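Local coordinates for protein DELTA1-pyrroline-2-carboxylate reductase (Thermococcus litoralis DSM 5473, PDB 6T3E) that reduces delta1-pyrroline-2-carboxylate to L-proline, probably with NADH as hydride donor, a step linked to L-hydroxyproline metabolism, at residues W235-W247 against R309-V321. Sequence-based numbering, arbitrary orientation.
Sequences WIREGTHINSVGW and RENNREITLFKSV. With NAI (1,4-dihydronicotinamide adenine dinucleotide), chain F; PRO (proline), chain E.
Lys-319 NZ is gripped from several sides: it donates to Ser-244 OG at 2.6 Å and weakly to Gly-246 O, and a salt bridge to Asp-279 adds a carboxylate. The ammonium group thereby ties together the ends of two neighbouring parallel strands, 241-244 and 316-319, inside the eight-stranded parallel sheet of the Rossmann-type, NADH-binding part of this ornithine cyclodeaminase/mu-crystallin family member. The lysine chain starts with CG anti to the backbone N (chi1 -176°), then bends at chi2 and chi3, which carries NZ across to the C-terminal end of the neighbouring strand. Farther back, Phe-318 N bonds to Ile-242 O at 2.7 Å and, at the C-terminal end, Ser-320 N to Ser-244 O at 2.8 Å. On the face shared by His-241, Asn-243 and Phe-318, turned to helix 128-146, the amide of Asn-243 stands 80° from the phenyl plane and sets OD1 at the ring edge, 3.4 Å from Phe-318 CD2; His-241 NE2 donates to that same OD1. The case illustrates how Rossmann-type sheets bind cofactor at their strands' C-terminal ends: Ser-320 OG donates to the nicotinamide O7N, while Trp-247 N meets ribose O3D at 3.0 Å and Trp-247 CE3 lies 3.5 Å from CD of the bound proline.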
ATOM      1  N   TRP B 235     -21.673  -4.114 -33.460  1.00 64.66           N
ATOM      2  CA  TRP B 235     -22.896  -4.681 -32.914  1.00 59.28           C
ATOM      3  C   TRP B 235     -23.713  -3.688 -32.106  1.00 57.34           C
ATOM      4  O   TRP B 235     -24.929  -3.874 -31.970  1.00 58.22           O
ATOM      5  CB  TRP B 235     -22.575  -5.884 -32.022  1.00 58.27           C
ATOM      6  CG  TRP B 235     -21.650  -6.878 -32.650  1.00 62.35           C
ATOM      7  CD1 TRP B 235     -21.496  -7.142 -33.991  1.00 60.88           C
ATOM      8  CD2 TRP B 235     -20.747  -7.752 -31.963  1.00 60.65           C
ATOM      9  NE1 TRP B 235     -20.550  -8.118 -34.170  1.00 59.44           N
ATOM     10  CE2 TRP B 235     -20.082  -8.516 -32.942  1.00 59.94           C
ATOM     11  CE3 TRP B 235     -20.440  -7.969 -30.614  1.00 57.82           C
ATOM     12  CZ2 TRP B 235     -19.131  -9.478 -32.614  1.00 60.82           C
ATOM     13  CZ3 TRP B 235     -19.490  -8.924 -30.291  1.00 57.52           C
ATOM     14  CH2 TRP B 235     -18.841  -9.658 -31.288  1.00 58.89           C
ATOM     15  N   ILE B 236     -23.081  -2.652 -31.564  1.00 52.74           N
ATOM     16  CA  ILE B 236     -23.751  -1.761 -30.624  1.00 54.79           C
ATOM     17  C   ILE B 236     -24.676  -0.813 -31.379  1.00 61.07           C
ATOM     18  O   ILE B 236     -24.218   0.027 -32.162  1.00 63.33           O
ATOM     19  CB  ILE B 236     -22.726  -0.982 -29.793  1.00 49.69           C
ATOM     20  CG1 ILE B 236     -21.571  -1.909 -29.396  1.00 47.27           C
ATOM     21  CG2 ILE B 236     -23.391  -0.396 -28.574  1.00 46.23           C
ATOM     22  CD1 ILE B 236     -20.557  -1.289 -28.451  1.00 42.96           C
ATOM     23  N   ARG B 237     -25.975  -0.913 -31.108  1.00 65.28           N
ATOM     24  CA  ARG B 237     -26.923   0.031 -31.673  1.00 72.87           C
ATOM     25  C   ARG B 237     -27.000   1.269 -30.785  1.00 76.32           C
ATOM     26  O   ARG B 237     -26.492   1.293 -29.666  1.00 78.14           O
ATOM     27  CB  ARG B 237     -28.303  -0.609 -31.845  1.00 76.58           C
ATOM     28  CG  ARG B 237     -28.837  -1.313 -30.624  1.00 79.44           C
ATOM     29  CD  ARG B 237     -30.265  -1.783 -30.864  1.00 83.47           C
ATOM     30  NE  ARG B 237     -30.847  -2.403 -29.675  1.00 87.81           N
ATOM     31  CZ  ARG B 237     -31.240  -1.736 -28.592  1.00 90.67           C
ATOM     32  NH1 ARG B 237     -31.113  -0.415 -28.531  1.00 92.01           N
ATOM     33  NH2 ARG B 237     -31.760  -2.394 -27.562  1.00 90.41           N
ATOM     34  N   GLU B 238     -27.621   2.319 -31.310  1.00 77.79           N
ATOM     35  CA  GLU B 238     -27.689   3.565 -30.570  1.00 75.96           C
ATOM     36  C   GLU B 238     -28.518   3.405 -29.297  1.00 75.58           C
ATOM     37  O   GLU B 238     -29.329   2.483 -29.146  1.00 75.75           O
ATOM     38  CB  GLU B 238     -28.262   4.683 -31.438  1.00 76.40           C
ATOM     39  CG  GLU B 238     -29.282   4.244 -32.454  1.00 77.79           C
ATOM     40  CD  GLU B 238     -29.738   5.397 -33.331  1.00 81.67           C
ATOM     41  OE1 GLU B 238     -30.902   5.836 -33.181  1.00 85.88           O
ATOM     42  OE2 GLU B 238     -28.930   5.873 -34.161  1.00 80.01           O
ATOM     43  N   GLY B 239     -28.279   4.319 -28.365  1.00 76.15           N
ATOM     44  CA  GLY B 239     -29.022   4.373 -27.130  1.00 77.28           C
ATOM     45  C   GLY B 239     -28.624   3.375 -26.074  1.00 75.46           C
ATOM     46  O   GLY B 239     -29.278   3.319 -25.027  1.00 77.23           O
ATOM     47  N   THR B 240     -27.575   2.596 -26.294  1.00 70.91           N
ATOM     48  CA  THR B 240     -27.144   1.619 -25.310  1.00 70.63           C
ATOM     49  C   THR B 240     -26.052   2.214 -24.432  1.00 66.04           C
ATOM     50  O   THR B 240     -25.215   2.993 -24.901  1.00 63.88           O
ATOM     51  CB  THR B 240     -26.652   0.332 -25.969  1.00 74.78           C
ATOM     52  OG1 THR B 240     -25.272   0.475 -26.323  1.00 77.33           O
ATOM     53  CG2 THR B 240     -27.486  -0.005 -27.201  1.00 76.47           C
ATOM     54  N   HIS B 241     -26.075   1.840 -23.154  1.00 61.34           N
ATOM     55  CA  HIS B 241     -25.080   2.242 -22.171  1.00 55.12           C
ATOM     56  C   HIS B 241     -24.231   1.037 -21.801  1.00 51.17           C
ATOM     57  O   HIS B 241     -24.755  -0.068 -21.631  1.00 51.19           O
ATOM     58  CB  HIS B 241     -25.735   2.813 -20.906  1.00 54.87           C
ATOM     59  CG  HIS B 241     -24.793   2.925 -19.744  1.00 51.20           C
ATOM     60  ND1 HIS B 241     -23.802   3.881 -19.678  1.00 50.46           N
ATOM     61  CD2 HIS B 241     -24.678   2.188 -18.616  1.00 48.50           C
ATOM     62  CE1 HIS B 241     -23.123   3.736 -18.555  1.00 47.68           C
ATOM     63  NE2 HIS B 241     -23.638   2.718 -17.889  1.00 48.55           N
ATOM     64  N   ILE B 242     -22.916   1.243 -21.715  1.00 51.80           N
ATOM     65  CA  ILE B 242     -21.954   0.170 -21.482  1.00 50.90           C
ATOM     66  C   ILE B 242     -21.213   0.439 -20.183  1.00 46.29           C
ATOM     67  O   ILE B 242     -20.685   1.537 -19.980  1.00 48.50           O
ATOM     68  CB  ILE B 242     -20.939   0.035 -22.635  1.00 51.67           C
ATOM     69  CG1 ILE B 242     -21.614   0.257 -23.987  1.00 56.71           C
ATOM     70  CG2 ILE B 242     -20.256  -1.323 -22.588  1.00 44.25           C
ATOM     71  CD1 ILE B 242     -22.607  -0.810 -24.337  1.00 59.21           C
ATOM     72  N   ASN B 243     -21.142  -0.576 -19.329  1.00 41.44           N
ATOM     73  CA  ASN B 243     -20.275  -0.575 -18.159  1.00 38.27           C
ATOM     74  C   ASN B 243     -19.208  -1.642 -18.363  1.00 38.95           C
ATOM     75  O   ASN B 243     -19.529  -2.829 -18.505  1.00 37.79           O
ATOM     76  CB  ASN B 243     -21.069  -0.831 -16.875  1.00 36.22           C
ATOM     77  CG  ASN B 243     -22.070   0.273 -16.581  1.00 41.11           C
ATOM     78  OD1 ASN B 243     -21.708   1.443 -16.474  1.00 45.43           O
ATOM     79  ND2 ASN B 243     -23.332  -0.098 -16.436  1.00 42.03           N
ATOM     80  N   SER B 244     -17.951  -1.215 -18.414  1.00 37.96           N
ATOM     81  CA  SER B 244     -16.819  -2.106 -18.637  1.00 38.36           C
ATOM     82  C   SER B 244     -15.873  -2.000 -17.449  1.00 38.65           C
ATOM     83  O   SER B 244     -15.329  -0.922 -17.177  1.00 37.78           O
ATOM     84  CB  SER B 244     -16.106  -1.758 -19.948  1.00 43.79           C
ATOM     85  OG  SER B 244     -14.971  -2.578 -20.154  1.00 47.39           O
ATOM     86  N   VAL B 245     -15.701  -3.102 -16.722  1.00 36.52           N
ATOM     87  CA  VAL B 245     -14.886  -3.098 -15.517  1.00 38.95           C
ATOM     88  C   VAL B 245     -13.701  -4.043 -15.614  1.00 38.04           C
ATOM     89  O   VAL B 245     -12.855  -4.063 -14.701  1.00 32.65           O
ATOM     90  CB  VAL B 245     -15.732  -3.410 -14.264  1.00 37.92           C
ATOM     91  CG1 VAL B 245     -17.047  -2.649 -14.331  1.00 35.75           C
ATOM     92  CG2 VAL B 245     -15.981  -4.895 -14.138  1.00 42.77           C
ATOM     93  N   GLY B 246     -13.587  -4.794 -16.705  1.00 33.99           N
ATOM     94  CA  GLY B 246     -12.494  -5.735 -16.821  1.00 28.33           C
ATOM     95  C   GLY B 246     -11.157  -5.024 -16.840  1.00 35.15           C
ATOM     96  O   GLY B 246     -11.045  -3.868 -17.260  1.00 32.30           O
ATOM     97  N   TRP B 247     -10.145  -5.715 -16.320  1.00 36.48           N
ATOM     98  CA  TRP B 247      -8.782  -5.211 -16.319  1.00 37.88           C
ATOM     99  C   TRP B 247      -7.841  -6.391 -16.123  1.00 38.24           C
ATOM    100  O   TRP B 247      -8.000  -7.143 -15.161  1.00 33.61           O
ATOM    101  CB  TRP B 247      -8.582  -4.170 -15.211  1.00 39.07           C
ATOM    102  CG  TRP B 247      -7.178  -3.689 -15.147  1.00 42.86           C
ATOM    103  CD1 TRP B 247      -6.637  -2.639 -15.834  1.00 44.77           C
ATOM    104  CD2 TRP B 247      -6.117  -4.254 -14.375  1.00 40.84           C
ATOM    105  NE1 TRP B 247      -5.301  -2.509 -15.529  1.00 44.35           N
ATOM    106  CE2 TRP B 247      -4.957  -3.487 -14.634  1.00 42.67           C
ATOM    107  CE3 TRP B 247      -6.035  -5.331 -13.488  1.00 38.21           C
ATOM    108  CZ2 TRP B 247      -3.729  -3.763 -14.036  1.00 41.70           C
ATOM    109  CZ3 TRP B 247      -4.823  -5.606 -12.900  1.00 40.25           C
ATOM    110  CH2 TRP B 247      -3.677  -4.825 -13.180  1.00 42.63           C
ATOM    111  N   ARG B 309     -25.881  11.708 -19.748  1.00 62.16           N
ATOM    112  CA  ARG B 309     -26.577  11.342 -20.978  1.00 61.40           C
ATOM    113  C   ARG B 309     -27.527  12.462 -21.375  1.00 66.51           C
ATOM    114  O   ARG B 309     -28.439  12.800 -20.612  1.00 68.31           O
ATOM    115  CB  ARG B 309     -27.349  10.042 -20.784  1.00 59.74           C
ATOM    116  CG  ARG B 309     -28.310   9.710 -21.908  1.00 62.38           C
ATOM    117  CD  ARG B 309     -28.815   8.275 -21.786  1.00 65.20           C
ATOM    118  NE  ARG B 309     -29.072   7.675 -23.088  1.00 69.67           N
ATOM    119  CZ  ARG B 309     -28.165   7.018 -23.806  1.00 71.12           C
ATOM    120  NH1 ARG B 309     -26.927   6.859 -23.359  1.00 67.54           N
ATOM    121  NH2 ARG B 309     -28.500   6.515 -24.979  1.00 76.28           N
ATOM    122  N   GLU B 310     -27.314  13.030 -22.565  1.00 67.98           N
ATOM    123  CA  GLU B 310     -28.084  14.180 -23.028  1.00 68.38           C
ATOM    124  C   GLU B 310     -29.186  13.836 -24.017  1.00 73.51           C
ATOM    125  O   GLU B 310     -30.163  14.584 -24.110  1.00 77.52           O
ATOM    126  CB  GLU B 310     -27.154  15.214 -23.667  1.00 67.82           C
ATOM    127  CG  GLU B 310     -25.954  15.538 -22.805  1.00 68.86           C
ATOM    128  CD  GLU B 310     -25.165  16.709 -23.324  1.00 73.58           C
ATOM    129  OE1 GLU B 310     -23.932  16.573 -23.473  1.00 74.80           O
ATOM    130  OE2 GLU B 310     -25.774  17.763 -23.590  1.00 77.13           O
ATOM    131  N   ASN B 311     -29.057  12.748 -24.773  1.00 74.56           N
ATOM    132  CA  ASN B 311     -30.074  12.398 -25.754  1.00 77.28           C
ATOM    133  C   ASN B 311     -30.145  10.885 -25.905  1.00 76.14           C
ATOM    134  O   ASN B 311     -29.311  10.140 -25.386  1.00 70.71           O
ATOM    135  CB  ASN B 311     -29.818  13.077 -27.110  1.00 77.57           C
ATOM    136  CG  ASN B 311     -28.547  12.599 -27.777  1.00 74.81           C
ATOM    137  OD1 ASN B 311     -28.489  11.490 -28.306  1.00 75.12           O
ATOM    138  ND2 ASN B 311     -27.522  13.441 -27.767  1.00 73.31           N
ATOM    139  N   ASN B 312     -31.174  10.444 -26.632  1.00 82.65           N
ATOM    140  CA  ASN B 312     -31.462   9.022 -26.776  1.00 86.87           C
ATOM    141  C   ASN B 312     -30.524   8.316 -27.741  1.00 86.89           C
ATOM    142  O   ASN B 312     -30.346   7.098 -27.634  1.00 83.55           O
ATOM    143  CB  ASN B 312     -32.902   8.825 -27.242  1.00 92.15           C
ATOM    144  CG  ASN B 312     -33.827   8.462 -26.109  1.00 96.05           C
ATOM    145  OD1 ASN B 312     -33.638   8.895 -24.969  1.00 97.24           O
ATOM    146  ND2 ASN B 312     -34.833   7.655 -26.409  1.00 97.81           N
ATOM    147  N   ARG B 313     -29.936   9.035 -28.694  1.00 90.24           N
ATOM    148  CA  ARG B 313     -29.210   8.358 -29.758  1.00 92.85           C
ATOM    149  C   ARG B 313     -27.750   8.103 -29.426  1.00 94.58           C
ATOM    150  O   ARG B 313     -27.141   7.218 -30.038  1.00 95.91           O
ATOM    151  CB  ARG B 313     -29.300   9.176 -31.054  1.00 93.29           C
ATOM    152  CG  ARG B 313     -30.722   9.594 -31.425  1.00 94.80           C
ATOM    153  CD  ARG B 313     -30.921   9.631 -32.939  1.00 97.21           C
ATOM    154  NE  ARG B 313     -32.322   9.459 -33.334  1.00100.31           N
ATOM    155  CZ  ARG B 313     -33.065   8.389 -33.051  1.00100.52           C
ATOM    156  NH1 ARG B 313     -34.327   8.327 -33.461  1.00100.26           N
ATOM    157  NH2 ARG B 313     -32.549   7.379 -32.362  1.00 99.90           N
ATOM    158  N   GLU B 314     -27.186   8.813 -28.453  1.00 95.37           N
ATOM    159  CA  GLU B 314     -25.781   8.613 -28.123  1.00 94.02           C
ATOM    160  C   GLU B 314     -25.561   7.245 -27.481  1.00 89.44           C
ATOM    161  O   GLU B 314     -26.464   6.659 -26.877  1.00 90.46           O
ATOM    162  CB  GLU B 314     -25.256   9.733 -27.212  1.00 98.95           C
ATOM    163  CG  GLU B 314     -26.222  10.270 -26.162  1.00102.50           C
ATOM    164  CD  GLU B 314     -25.721  11.558 -25.500  1.00105.72           C
ATOM    165  OE1 GLU B 314     -26.088  11.821 -24.331  1.00105.86           O
ATOM    166  OE2 GLU B 314     -24.957  12.308 -26.148  1.00107.26           O
ATOM    167  N   ILE B 315     -24.359   6.709 -27.667  1.00 74.00           N
ATOM    168  CA  ILE B 315     -23.929   5.490 -26.993  1.00 62.52           C
ATOM    169  C   ILE B 315     -22.971   5.885 -25.880  1.00 58.00           C
ATOM    170  O   ILE B 315     -21.944   6.526 -26.139  1.00 56.93           O
ATOM    171  CB  ILE B 315     -23.268   4.503 -27.964  1.00 55.85           C
ATOM    172  CG1 ILE B 315     -24.239   4.134 -29.082  1.00 53.75           C
ATOM    173  CG2 ILE B 315     -22.822   3.262 -27.216  1.00 51.99           C
ATOM    174  CD1 ILE B 315     -23.789   2.991 -29.915  1.00 45.44           C
ATOM    175  N   THR B 316     -23.310   5.520 -24.644  1.00 56.80           N
ATOM    176  CA  THR B 316     -22.538   5.902 -23.470  1.00 55.48           C
ATOM    177  C   THR B 316     -21.750   4.717 -22.942  1.00 52.11           C
ATOM    178  O   THR B 316     -22.288   3.614 -22.810  1.00 52.22           O
ATOM    179  CB  THR B 316     -23.445   6.433 -22.352  1.00 58.87           C
ATOM    180  OG1 THR B 316     -24.664   5.676 -22.319  1.00 61.87           O
ATOM    181  CG2 THR B 316     -23.764   7.907 -22.570  1.00 57.96           C
ATOM    182  N   LEU B 317     -20.491   4.968 -22.586  1.00 51.97           N
ATOM    183  CA  LEU B 317     -19.590   3.940 -22.079  1.00 51.78           C
ATOM    184  C   LEU B 317     -18.926   4.435 -20.806  1.00 53.39           C
ATOM    185  O   LEU B 317     -18.203   5.437 -20.829  1.00 56.76           O
ATOM    186  CB  LEU B 317     -18.527   3.572 -23.120  1.00 48.51           C
ATOM    187  CG  LEU B 317     -17.227   2.999 -22.556  1.00 42.53           C
ATOM    188  CD1 LEU B 317     -17.467   1.628 -21.962  1.00 37.36           C
ATOM    189  CD2 LEU B 317     -16.167   2.951 -23.640  1.00 47.58           C
ATOM    190  N   PHE B 318     -19.152   3.715 -19.704  1.00 49.81           N
ATOM    191  CA  PHE B 318     -18.485   3.978 -18.433  1.00 45.54           C
ATOM    192  C   PHE B 318     -17.368   2.956 -18.270  1.00 42.56           C
ATOM    193  O   PHE B 318     -17.630   1.755 -18.142  1.00 41.37           O
ATOM    194  CB  PHE B 318     -19.465   3.909 -17.263  1.00 42.92           C
ATOM    195  CG  PHE B 318     -18.800   3.950 -15.908  1.00 37.38           C
ATOM    196  CD1 PHE B 318     -17.954   4.996 -15.572  1.00 38.15           C
ATOM    197  CD2 PHE B 318     -19.028   2.950 -14.971  1.00 33.38           C
ATOM    198  CE1 PHE B 318     -17.341   5.039 -14.332  1.00 37.92           C
ATOM    199  CE2 PHE B 318     -18.424   2.984 -13.733  1.00 31.34           C
ATOM    200  CZ  PHE B 318     -17.575   4.032 -13.411  1.00 38.81           C
ATOM    201  N   LYS B 319     -16.127   3.434 -18.273  1.00 38.18           N
ATOM    202  CA  LYS B 319     -14.961   2.579 -18.130  1.00 36.56           C
ATOM    203  C   LYS B 319     -14.468   2.657 -16.696  1.00 37.53           C
ATOM    204  O   LYS B 319     -14.129   3.741 -16.215  1.00 42.29           O
ATOM    205  CB  LYS B 319     -13.849   2.995 -19.089  1.00 35.76           C
ATOM    206  CG  LYS B 319     -12.672   2.050 -19.029  1.00 36.02           C
ATOM    207  CD  LYS B 319     -13.096   0.655 -19.448  1.00 34.57           C
ATOM    208  CE  LYS B 319     -12.593  -0.409 -18.500  1.00 32.49           C
ATOM    209  NZ  LYS B 319     -12.760  -1.759 -19.134  1.00 32.88           N
ATOM    210  N   SER B 320     -14.422   1.517 -16.019  1.00 37.76           N
ATOM    211  CA  SER B 320     -14.061   1.470 -14.613  1.00 38.01           C
ATOM    212  C   SER B 320     -12.903   0.512 -14.408  1.00 37.36           C
ATOM    213  O   SER B 320     -12.932  -0.611 -14.913  1.00 43.17           O
ATOM    214  CB  SER B 320     -15.245   1.054 -13.749  1.00 35.72           C
ATOM    215  OG  SER B 320     -14.765   0.533 -12.533  1.00 35.47           O
ATOM    216  N   VAL B 321     -11.880   0.977 -13.695  1.00 33.78           N
ATOM    217  CA  VAL B 321     -10.755   0.145 -13.280  1.00 35.12           C
ATOM    218  C   VAL B 321     -10.639   0.021 -11.772  1.00 42.70           C
ATOM    219  O   VAL B 321      -9.831  -0.794 -11.299  1.00 43.31           O
ATOM    220  CB  VAL B 321      -9.426   0.666 -13.859  1.00 36.11           C
ATOM    221  CG1 VAL B 321      -9.384   0.428 -15.381  1.00 35.04           C
ATOM    222  CG2 VAL B 321      -9.252   2.124 -13.514  1.00 27.15           C
TER
HETATM  223  PA  NAI F 402     -13.951 -14.031 -12.594  1.00 31.72           P
HETATM  224  O1A NAI F 402     -12.807 -14.908 -13.031  1.00 29.19           O
HETATM  225  O2A NAI F 402     -14.612 -14.620 -11.363  1.00 40.13           O
HETATM  226  O5B NAI F 402     -15.044 -13.772 -13.797  1.00 33.81           O
HETATM  227  C5B NAI F 402     -14.464 -13.481 -15.064  1.00 38.51           C
HETATM  228  C4B NAI F 402     -15.434 -14.021 -16.204  1.00 42.55           C
HETATM  229  O4B NAI F 402     -15.037 -13.611 -17.364  1.00 43.09           O
HETATM  230  C3B NAI F 402     -15.359 -15.564 -16.246  1.00 43.60           C
HETATM  231  O3B NAI F 402     -16.602 -16.066 -16.041  1.00 44.35           O
HETATM  232  C2B NAI F 402     -14.814 -15.869 -17.657  1.00 38.88           C
HETATM  233  O2B NAI F 402     -15.334 -17.197 -18.159  1.00 33.85           O
HETATM  234  C1B NAI F 402     -15.267 -14.869 -18.359  1.00 42.64           C
HETATM  235  N9A NAI F 402     -14.531 -14.673 -19.579  1.00 40.24           N
HETATM  236  C8A NAI F 402     -13.198 -14.594 -19.622  1.00 38.55           C
HETATM  237  N7A NAI F 402     -12.848 -14.414 -20.891  1.00 38.48           N
HETATM  238  C5A NAI F 402     -13.967 -14.379 -21.634  1.00 38.73           C
HETATM  239  C6A NAI F 402     -14.143 -14.215 -22.987  1.00 44.54           C
HETATM  240  N6A NAI F 402     -13.209 -14.031 -24.082  1.00 47.56           N
HETATM  241  N1A NAI F 402     -15.369 -14.216 -23.507  1.00 47.41           N
HETATM  242  C2A NAI F 402     -16.437 -14.366 -22.685  1.00 48.92           C
HETATM  243  N3A NAI F 402     -16.262 -14.524 -21.349  1.00 44.31           N
HETATM  244  C4A NAI F 402     -15.007 -14.535 -20.832  1.00 38.15           C
HETATM  245  O3  NAI F 402     -13.275 -12.550 -12.247  1.00 36.86           O
HETATM  246  PN  NAI F 402     -14.167 -11.223 -11.777  1.00 35.12           P
HETATM  247  O1N NAI F 402     -13.946 -11.115 -10.282  1.00 31.24           O
HETATM  248  O2N NAI F 402     -15.615 -11.376 -12.150  1.00 33.90           O
HETATM  249  O5D NAI F 402     -13.580  -9.905 -12.522  1.00 37.88           O
HETATM  250  C5D NAI F 402     -14.066  -9.617 -13.781  1.00 38.37           C
HETATM  251  C4D NAI F 402     -13.205  -8.475 -14.384  1.00 39.06           C
HETATM  252  O4D NAI F 402     -13.379  -7.340 -13.735  1.00 36.66           O
HETATM  253  C3D NAI F 402     -11.715  -8.815 -14.242  1.00 36.72           C
HETATM  254  O3D NAI F 402     -11.058  -8.438 -15.397  1.00 36.34           O
HETATM  255  C2D NAI F 402     -11.221  -7.933 -13.085  1.00 37.62           C
HETATM  256  O2D NAI F 402      -9.714  -7.724 -13.240  1.00 25.91           O
HETATM  257  C1D NAI F 402     -11.923  -6.842 -13.248  1.00 38.30           C
HETATM  258  N1N NAI F 402     -12.076  -6.126 -11.970  1.00 42.26           N
HETATM  259  C2N NAI F 402     -11.989  -4.678 -11.911  1.00 42.10           C
HETATM  260  C3N NAI F 402     -12.611  -3.916 -10.707  1.00 37.87           C
HETATM  261  C7N NAI F 402     -13.081  -2.466 -11.003  1.00 35.60           C
HETATM  262  O7N NAI F 402     -12.995  -2.078 -12.109  1.00 38.91           O
HETATM  263  N7N NAI F 402     -13.618  -1.611  -9.920  1.00 33.93           N
HETATM  264  C4N NAI F 402     -13.300  -4.675  -9.591  1.00 33.91           C
HETATM  265  C5N NAI F 402     -12.867  -6.143  -9.491  1.00 32.76           C
HETATM  266  C6N NAI F 402     -12.319  -6.855 -10.740  1.00 42.36           C
HETATM  267  N   PRO E 401      -8.866  -4.103 -10.151  1.00 45.38           N
HETATM  268  CA  PRO E 401      -9.764  -4.482  -9.056  1.00 46.29           C
HETATM  269  C   PRO E 401      -9.882  -3.443  -7.944  1.00 50.98           C
HETATM  270  O   PRO E 401      -9.585  -2.251  -8.113  1.00 51.27           O
HETATM  271  CB  PRO E 401      -9.120  -5.760  -8.522  1.00 44.23           C
HETATM  272  CG  PRO E 401      -8.510  -6.394  -9.734  1.00 43.63           C
HETATM  273  CD  PRO E 401      -8.130  -5.268 -10.681  1.00 45.22           C
HETATM  274  OXT PRO E 401     -10.284  -3.785  -6.831  1.00 53.03           O